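Local structure of ofchtiv-allosamidin (Ostrinia furnacalis, 6JMB) at residues A[322-327]-A[361-366]; A[88-93]-A[130-135]. The protein binds the inhibitor allosamidin in its active-site cleft and, as a group IV insect chitinase of glycosyl hydrolase family 18, probably hydrolyses chitin. All coordinates share one frame; numbering follows the deposited sequence.

Contact 1. Residues A[322-327]-A[361-366]; sequences DNVESM and FPLLNT
Leu-363, Val-324 and Met-327 bury the most surface where the first turns of two helices, 324-336 and 362-373, meet. Leu-363 lies against the backbone entering the other helix: its CD2 is 3.6 Å from Asn-323 C and also near Asn-323 O, while CD1 reaches toward the methyl of Met-327, CE lying 4.4 Å from it. The leucine's CG stands anti to its own carbonyl carbon (chi1 -62°), and from there the two methyls fork, one to the peptide and one to the thioether chain. A branched, wholly apolar side chain suits a place between the Asn-323/Val-324 peptide and the carbon surfaces of Val-324 and Met-327.

Val-324 sets both methyls on the second helix. CG2 packs on Pro-362 CB at 4.0 Å, the two side chains crossing at about a right angle, and CG1 comes to 3.5 Å from Thr-366 OG1. Thr-366 OG1 is bonded to Pro-362 O at 2.7 Å, which lets this polar atom sit beside the valine methyls. The same carbonyl takes Thr-366 N from the opposite face of its plane. Met-327 CG, anti to the backbone N, approaches Leu-363 O; bends at chi2 and chi3 then carry CE toward Leu-363 CD1. Beyond the contact Met-327 also touches Val-247 and Phe-249 of strand 243-256.

Asn-323 and Ser-326 form a capping box at the start of helix 324-336: Ser-326 N gives to Asn-323 OD1 at 2.9 Å, and Asn-323 N to Ser-326 OG. Ser-326 OG in turn bonds Asp-322 OD1, which also has a salt bridge to Lys-330. The capping groups and the Thr-366 hydroxyl thus find partners within their own segments, and aliphatic surfaces join the two helices by van der Waals contact.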
# COMPACT_ATOMS: atom_id res chain seq x y z
N ASP A 322 -4.87 -5.47 11.44
CA ASP A 322 -3.73 -4.96 12.17
C ASP A 322 -4.20 -3.86 13.11
O ASP A 322 -5.06 -3.05 12.75
CB ASP A 322 -2.64 -4.46 11.22
CG ASP A 322 -1.70 -5.57 10.78
OD1 ASP A 322 -0.76 -5.87 11.54
OD2 ASP A 322 -1.92 -6.17 9.70
N ASN A 323 -3.65 -3.85 14.32
CA ASN A 323 -4.04 -2.91 15.37
C ASN A 323 -2.80 -2.17 15.86
O ASN A 323 -1.72 -2.28 15.29
CB ASN A 323 -4.82 -3.62 16.48
CG ASN A 323 -4.03 -4.74 17.14
OD1 ASN A 323 -2.82 -4.87 16.95
ND2 ASN A 323 -4.73 -5.55 17.94
N VAL A 324 -2.96 -1.41 16.95
CA VAL A 324 -1.83 -0.63 17.46
C VAL A 324 -0.68 -1.54 17.86
O VAL A 324 0.49 -1.26 17.57
CB VAL A 324 -2.29 0.29 18.61
CG1 VAL A 324 -1.09 0.78 19.44
CG2 VAL A 324 -3.11 1.45 18.07
N GLU A 325 -1.00 -2.67 18.51
CA GLU A 325 0.04 -3.58 18.97
C GLU A 325 0.79 -4.22 17.80
O GLU A 325 2.02 -4.31 17.81
CB GLU A 325 -0.58 -4.63 19.89
CG GLU A 325 -1.41 -4.01 21.02
CD GLU A 325 -2.91 -3.98 20.74
OE1 GLU A 325 -3.39 -3.08 20.00
OE2 GLU A 325 -3.63 -4.86 21.27
N SER A 326 0.07 -4.67 16.77
CA SER A 326 0.76 -5.30 15.65
C SER A 326 1.49 -4.27 14.80
O SER A 326 2.56 -4.56 14.25
CB SER A 326 -0.21 -6.14 14.80
OG SER A 326 -1.13 -5.33 14.09
N MET A 327 0.95 -3.05 14.69
CA MET A 327 1.66 -1.97 14.02
C MET A 327 2.97 -1.66 14.74
O MET A 327 4.00 -1.44 14.10
CB MET A 327 0.77 -0.73 13.96
CG MET A 327 1.20 0.32 12.96
SD MET A 327 1.27 -0.31 11.27
CE MET A 327 -0.46 -0.66 10.93
N PHE A 361 -6.44 8.91 14.53
CA PHE A 361 -5.33 8.34 13.78
C PHE A 361 -4.43 7.44 14.65
O PHE A 361 -3.22 7.65 14.72
CB PHE A 361 -4.49 9.42 13.12
CG PHE A 361 -5.17 10.11 11.96
CD1 PHE A 361 -5.31 9.47 10.74
CD2 PHE A 361 -5.64 11.41 12.09
CE1 PHE A 361 -5.93 10.10 9.67
CE2 PHE A 361 -6.26 12.05 11.02
CZ PHE A 361 -6.39 11.40 9.81
N PRO A 362 -5.00 6.43 15.32
CA PRO A 362 -4.15 5.62 16.22
C PRO A 362 -3.07 4.85 15.49
O PRO A 362 -1.95 4.74 15.99
CB PRO A 362 -5.16 4.69 16.91
CG PRO A 362 -6.31 4.61 15.94
CD PRO A 362 -6.40 5.98 15.34
N LEU A 363 -3.38 4.29 14.32
CA LEU A 363 -2.35 3.55 13.60
C LEU A 363 -1.25 4.47 13.11
O LEU A 363 -0.06 4.14 13.24
CB LEU A 363 -2.98 2.80 12.42
CG LEU A 363 -4.03 1.75 12.80
CD1 LEU A 363 -4.47 1.00 11.55
CD2 LEU A 363 -3.49 0.80 13.87
N LEU A 364 -1.62 5.62 12.56
CA LEU A 364 -0.63 6.55 12.02
C LEU A 364 0.20 7.18 13.13
O LEU A 364 1.42 7.33 13.00
CB LEU A 364 -1.33 7.60 11.16
CG LEU A 364 -0.45 8.52 10.32
CD1 LEU A 364 0.59 7.76 9.52
CD2 LEU A 364 -1.33 9.35 9.40
N ASN A 365 -0.44 7.55 14.25
CA ASN A 365 0.33 8.05 15.39
C ASN A 365 1.29 6.99 15.92
O ASN A 365 2.43 7.31 16.29
CB ASN A 365 -0.61 8.54 16.50
CG ASN A 365 -1.04 9.97 16.30
OD1 ASN A 365 -0.22 10.90 16.40
ND2 ASN A 365 -2.32 10.17 16.03
N THR A 366 0.86 5.73 15.94
CA THR A 366 1.76 4.65 16.37
C THR A 366 3.00 4.59 15.49
O THR A 366 4.13 4.48 15.99
CB THR A 366 1.02 3.31 16.36
OG1 THR A 366 -0.04 3.35 17.32
CG2 THR A 366 1.96 2.18 16.72

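Contact 2. Residues A[88-93]-A[130-135]; sequences GSAQYS and RRDTVH
Ser-93 O lies in the plane of the His-135 ring, at its edge, 3.3 Å from CD2, while Val-134 CG1 stands over the centre of one face. Two other flat groups meet helix 90-97 or the residues just before it: the Asp-132 carboxylate and the Arg-131 guanidinium. The carboxylate uses the syn lone pair of OD1 for Ser-89 N at 2.8 Å, and Ala-90 N adds a weak bond to the same oxygen. An aspartate suits this spot, where helix 90-97 begins, because its charge would probably interact well with the helix dipole. Gly-88 CA lies oblique to the Arg-131 guanidinium, 3.7 Å from NH1; the main partners of NH1 are the carbonyls of Glu-126 and Trp-85, and the arginine makes a cation-pi contact with Trp-85.

Ser-93 OG, anti to its backbone N (chi1 180°), accepts from His-135 N at 3.0 Å and weakly from Val-134 N, and is also hydrogen-bonded to Asp-139. An alanine here would probably leave both loop amides and Asp-139 OD1 without this partner, and so let the loop shift. Between these polar ends Ala-90 CB meets Val-134 CG2 at 3.9 Å, and its small size suits the close approach of Asp-132 O, 3.2 Å from CB. The chemistry is reciprocal: Asp-132 of the surface loop, within its type II' beta turn from Arg-130 to Thr-133, takes amides at the helix start, and Ser-93, one turn into the helix, takes amides of the loop.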
# COMPACT_ATOMS: atom_id res chain seq x y z
N GLY A 88 -4.76 -2.22 -13.99
CA GLY A 88 -4.29 -3.34 -14.79
C GLY A 88 -2.88 -3.15 -15.31
O GLY A 88 -2.15 -2.24 -14.93
N SER A 89 -2.50 -4.04 -16.22
CA SER A 89 -1.13 -4.11 -16.70
C SER A 89 -0.97 -3.83 -18.19
O SER A 89 0.05 -3.26 -18.58
CB SER A 89 -0.53 -5.48 -16.35
OG SER A 89 0.82 -5.57 -16.76
N ALA A 90 -1.97 -4.16 -19.02
CA ALA A 90 -1.82 -4.11 -20.47
C ALA A 90 -1.35 -2.74 -20.97
O ALA A 90 -0.42 -2.65 -21.79
CB ALA A 90 -3.14 -4.47 -21.14
N GLN A 91 -1.99 -1.67 -20.51
CA GLN A 91 -1.65 -0.36 -21.07
C GLN A 91 -0.23 0.05 -20.69
O GLN A 91 0.47 0.69 -21.49
CB GLN A 91 -2.65 0.70 -20.62
CG GLN A 91 -4.05 0.49 -21.16
CD GLN A 91 -5.07 1.38 -20.48
OE1 GLN A 91 -5.62 2.29 -21.11
NE2 GLN A 91 -5.33 1.13 -19.21
N TYR A 92 0.21 -0.32 -19.47
CA TYR A 92 1.57 -0.02 -19.03
C TYR A 92 2.59 -0.84 -19.80
O TYR A 92 3.66 -0.34 -20.16
CB TYR A 92 1.68 -0.27 -17.51
CG TYR A 92 0.79 0.68 -16.76
CD1 TYR A 92 -0.55 0.39 -16.56
CD2 TYR A 92 1.26 1.92 -16.34
CE1 TYR A 92 -1.40 1.29 -15.94
CE2 TYR A 92 0.42 2.82 -15.71
CZ TYR A 92 -0.90 2.50 -15.51
OH TYR A 92 -1.74 3.40 -14.90
N SER A 93 2.25 -2.10 -20.09
CA SER A 93 3.11 -2.96 -20.90
C SER A 93 3.29 -2.37 -22.30
O SER A 93 4.41 -2.31 -22.82
CB SER A 93 2.49 -4.35 -20.96
OG SER A 93 3.27 -5.23 -21.75
N ARG A 130 2.79 -9.56 -15.57
CA ARG A 130 1.73 -10.26 -14.88
C ARG A 130 0.38 -9.75 -15.34
O ARG A 130 0.27 -8.74 -16.04
CB ARG A 130 1.86 -10.13 -13.36
CG ARG A 130 3.14 -10.74 -12.81
CD ARG A 130 3.27 -10.58 -11.32
NE ARG A 130 2.20 -11.26 -10.61
CZ ARG A 130 1.92 -11.07 -9.33
NH1 ARG A 130 2.63 -10.21 -8.62
NH2 ARG A 130 0.92 -11.73 -8.76
N ARG A 131 -0.67 -10.47 -14.94
CA ARG A 131 -2.06 -10.11 -15.22
C ARG A 131 -2.22 -9.98 -16.73
O ARG A 131 -1.83 -10.90 -17.47
CB ARG A 131 -2.46 -8.90 -14.38
CG ARG A 131 -2.34 -9.14 -12.88
CD ARG A 131 -2.65 -7.88 -12.10
NE ARG A 131 -4.08 -7.61 -12.03
CZ ARG A 131 -4.61 -6.40 -11.84
NH1 ARG A 131 -3.82 -5.33 -11.74
NH2 ARG A 131 -5.93 -6.25 -11.77
N ASP A 132 -2.79 -8.88 -17.24
CA ASP A 132 -3.03 -8.73 -18.67
C ASP A 132 -1.86 -8.09 -19.41
O ASP A 132 -2.08 -7.40 -20.41
CB ASP A 132 -4.35 -8.01 -18.95
CG ASP A 132 -4.41 -6.62 -18.33
OD1 ASP A 132 -3.57 -6.31 -17.48
OD2 ASP A 132 -5.32 -5.84 -18.71
N THR A 133 -0.63 -8.34 -18.97
CA THR A 133 0.55 -7.90 -19.69
C THR A 133 0.47 -8.29 -21.16
O THR A 133 -0.03 -9.36 -21.51
CB THR A 133 1.82 -8.51 -19.08
OG1 THR A 133 2.94 -8.22 -19.92
CG2 THR A 133 1.69 -10.03 -18.94
N VAL A 134 0.95 -7.40 -22.02
CA VAL A 134 0.98 -7.64 -23.46
C VAL A 134 2.32 -8.22 -23.91
O VAL A 134 2.35 -9.13 -24.73
CB VAL A 134 0.64 -6.34 -24.21
CG1 VAL A 134 0.90 -6.48 -25.71
CG2 VAL A 134 -0.80 -5.93 -23.95
N HIS A 135 3.42 -7.72 -23.35
CA HIS A 135 4.75 -8.09 -23.80
C HIS A 135 5.47 -9.06 -22.86
O HIS A 135 6.63 -9.39 -23.11
CB HIS A 135 5.61 -6.84 -24.03
CG HIS A 135 5.09 -5.96 -25.12
ND1 HIS A 135 4.96 -6.39 -26.43
CD2 HIS A 135 4.65 -4.67 -25.11
CE1 HIS A 135 4.47 -5.40 -27.17
NE2 HIS A 135 4.28 -4.35 -26.39

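In the fold
Contact 2 comes first along the chain and closes before contact 1 opens. Their centres are 35 Å apart, on opposite sides of the chain's centre, with nearest atoms about 19 Å apart. They share no helix. Contact 2 ties the start of helix 90-97, which follows strand 77-83, to the loop between strand 120-124 and helix 138-154. Contact 1 packs the chain's last helix, 362-373, on helix 324-336, which follows strand 317-320. Both belong to a TIM-barrel chitinase of family 18, and they stand at different distances from the bound inhibitor: the side chain of Arg-131 in contact 2 is about 8 Å from allosamizoline, that of Asp-322 in contact 1 about 12 Å.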